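Local atomic coordinates of GCN5-related N-acetyltransferase (Brucella melitensis biovar Abortus 2308, PDB entry 3TCV), a protein that probably transfers an acetyl group from acetyl-CoA to an amine, as a GCN5-related N-acetyltransferase. Residues I38-Y43 with I104-G109. Residues are numbered along the deposited sequence; the frame is centred on the assembly and turned at random.
Sequences IFEGRY and IDKASG
K106 reaches past the start of strand 44-48 to the turn at G41-Y43, joining two hairpin turns at one end of the GNAT-fold sheet. Residues 41-43 link strands 39-40 and 44-48. Residues 106-109 form the turn between strands 99-105 and 110-121.

The backbones meet at Y43. Its carbonyl O accepts a hydrogen bond from K106 N, with Y43 O and K106 N 3.0 Å apart and the donor tilted 29° from the carbonyl plane. K106 CB and CG then pack on the same peptide group, K106 CB at 3.3 Å from Y43 O. CG stands anti to the lysine's own carbonyl carbon (chi1 -77°), which starts the chain along the turn at G41-Y43. K106 CD reaches G41 O at 3.4 Å. The chain bends about the CG-CD bond (chi3 60°), and CE lies near both G41 O and the carboxylate of E40. At the tip, NZ makes two bonds. One runs from K106 NZ to G41 O at 2.7 Å, nearly in line with the C=O bond. The other is a salt bridge from K106 NZ to E40 OE2 at 3.0 Å, on the anti lone pair. The E40 side chain crosses that of K106 at about a right angle. The ammonium group thus ties a backbone carbonyl and an exposed carboxylate together.

The backbone N atoms of R42 and Y43 are held by E146 of helix 142-158. The Y43 side chain leaves the backbone away from K106, and its OH bonds to L224 O.

In the other turn, D105 OD2 accepts from S108 N, an Asx motif, and also from S108 OG. A water completes the link between the turns: it donates to Y43 O and to D105 OD1, and accepts from A107 N.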
loop_
_atom_site.group_PDB
_atom_site.type_symbol
_atom_site.label_atom_id
_atom_site.label_comp_id
_atom_site.label_asym_id
_atom_site.label_seq_id
_atom_site.Cartn_x
_atom_site.Cartn_y
_atom_site.Cartn_z
ATOM N N ILE B 38 -7.727 -23.687 12.325
ATOM C CA ILE B 38 -8.069 -24.639 11.261
ATOM C C ILE B 38 -9.388 -24.180 10.643
ATOM O O ILE B 38 -10.303 -23.838 11.377
ATOM C CB ILE B 38 -8.200 -26.091 11.795
ATOM C CG1 ILE B 38 -6.830 -26.607 12.239
ATOM C CG2 ILE B 38 -8.786 -27.026 10.734
ATOM C CD1 ILE B 38 -6.858 -27.957 12.929
ATOM N N PHE B 39 -9.476 -24.163 9.307
ATOM C CA PHE B 39 -10.715 -23.847 8.586
ATOM C C PHE B 39 -11.154 -25.037 7.742
ATOM O O PHE B 39 -10.419 -25.499 6.883
ATOM C CB PHE B 39 -10.546 -22.615 7.684
ATOM C CG PHE B 39 -10.207 -21.366 8.439
ATOM C CD1 PHE B 39 -11.189 -20.682 9.153
ATOM C CD2 PHE B 39 -8.903 -20.903 8.487
ATOM C CE1 PHE B 39 -10.871 -19.548 9.880
ATOM C CE2 PHE B 39 -8.579 -19.761 9.208
ATOM C CZ PHE B 39 -9.567 -19.084 9.902
ATOM N N GLU B 40 -12.371 -25.512 7.984
ATOM C CA GLU B 40 -12.883 -26.713 7.344
ATOM C C GLU B 40 -14.050 -26.380 6.417
ATOM O O GLU B 40 -15.038 -25.796 6.840
ATOM C CB GLU B 40 -13.363 -27.681 8.431
ATOM C CG GLU B 40 -13.800 -29.051 7.934
ATOM C CD GLU B 40 -12.659 -30.024 7.757
ATOM O OE1 GLU B 40 -11.641 -29.883 8.470
ATOM O OE2 GLU B 40 -12.802 -30.943 6.915
ATOM N N GLY B 41 -13.938 -26.772 5.153
ATOM C CA GLY B 41 -15.022 -26.615 4.213
ATOM C C GLY B 41 -15.483 -27.964 3.691
ATOM O O GLY B 41 -15.086 -29.014 4.204
ATOM N N ARG B 42 -16.301 -27.933 2.654
ATOM C CA ARG B 42 -16.770 -29.153 1.979
ATOM C C ARG B 42 -15.693 -29.775 1.088
ATOM O O ARG B 42 -15.570 -31.006 1.018
ATOM C CB ARG B 42 -18.006 -28.841 1.140
ATOM C CG ARG B 42 -18.573 -30.026 0.371
ATOM C CD ARG B 42 -19.850 -29.624 -0.361
ATOM N NE ARG B 42 -20.919 -29.268 0.572
ATOM C CZ ARG B 42 -21.730 -30.148 1.169
ATOM N NH1 ARG B 42 -21.618 -31.459 0.937
ATOM N NH2 ARG B 42 -22.662 -29.712 2.007
ATOM N N TYR B 43 -14.930 -28.927 0.392
ATOM C CA TYR B 43 -13.957 -29.387 -0.618
ATOM C C TYR B 43 -12.504 -29.277 -0.141
ATOM O O TYR B 43 -11.644 -30.006 -0.601
ATOM C CB TYR B 43 -14.140 -28.581 -1.918
ATOM C CG TYR B 43 -15.572 -28.566 -2.407
ATOM C CD1 TYR B 43 -16.131 -29.679 -3.020
ATOM C CD2 TYR B 43 -16.380 -27.440 -2.254
ATOM C CE1 TYR B 43 -17.440 -29.676 -3.462
ATOM C CE2 TYR B 43 -17.697 -27.440 -2.681
ATOM C CZ TYR B 43 -18.221 -28.558 -3.302
ATOM O OH TYR B 43 -19.543 -28.591 -3.738
ATOM N N ILE B 104 -5.415 -27.891 1.862
ATOM C CA ILE B 104 -5.528 -29.345 1.733
ATOM C C ILE B 104 -6.752 -29.740 0.908
ATOM O O ILE B 104 -7.871 -29.397 1.238
ATOM C CB ILE B 104 -5.590 -30.028 3.117
ATOM C CG1 ILE B 104 -4.245 -29.881 3.852
ATOM C CG2 ILE B 104 -5.878 -31.516 2.967
ATOM C CD1 ILE B 104 -4.295 -29.144 5.172
ATOM N N ASP B 105 -6.529 -30.464 -0.170
ATOM C CA ASP B 105 -7.619 -30.963 -0.993
ATOM C C ASP B 105 -8.252 -32.150 -0.276
ATOM O O ASP B 105 -7.592 -33.179 -0.066
ATOM C CB ASP B 105 -7.082 -31.404 -2.356
ATOM C CG ASP B 105 -8.127 -32.105 -3.207
ATOM O OD1 ASP B 105 -9.177 -31.483 -3.493
ATOM O OD2 ASP B 105 -7.881 -33.270 -3.599
ATOM N N LYS B 106 -9.519 -32.007 0.102
ATOM C CA LYS B 106 -10.151 -33.018 0.955
ATOM C C LYS B 106 -10.353 -34.329 0.221
ATOM O O LYS B 106 -10.202 -35.388 0.821
ATOM C CB LYS B 106 -11.467 -32.525 1.532
ATOM C CG LYS B 106 -11.267 -31.553 2.688
ATOM C CD LYS B 106 -12.578 -31.035 3.246
ATOM C CE LYS B 106 -13.438 -32.169 3.774
ATOM N NZ LYS B 106 -14.545 -31.650 4.600
ATOM N N ALA B 107 -10.662 -34.258 -1.072
ATOM C CA ALA B 107 -10.901 -35.467 -1.870
ATOM C C ALA B 107 -9.702 -36.416 -1.835
ATOM O O ALA B 107 -9.878 -37.623 -1.680
ATOM C CB ALA B 107 -11.251 -35.097 -3.312
ATOM N N SER B 108 -8.491 -35.873 -1.971
ATOM C CA SER B 108 -7.259 -36.667 -1.921
ATOM C C SER B 108 -6.622 -36.735 -0.544
ATOM O O SER B 108 -5.780 -37.599 -0.281
ATOM C CB SER B 108 -6.245 -36.102 -2.904
ATOM O OG SER B 108 -5.919 -34.761 -2.579
ATOM N N GLY B 109 -7.005 -35.825 0.344
ATOM C CA GLY B 109 -6.314 -35.651 1.616
ATOM C C GLY B 109 -4.929 -35.016 1.538
ATOM O O GLY B 109 -4.260 -34.904 2.561
HETATM O O HOH W 1 -11.570 -31.872 -2.556
#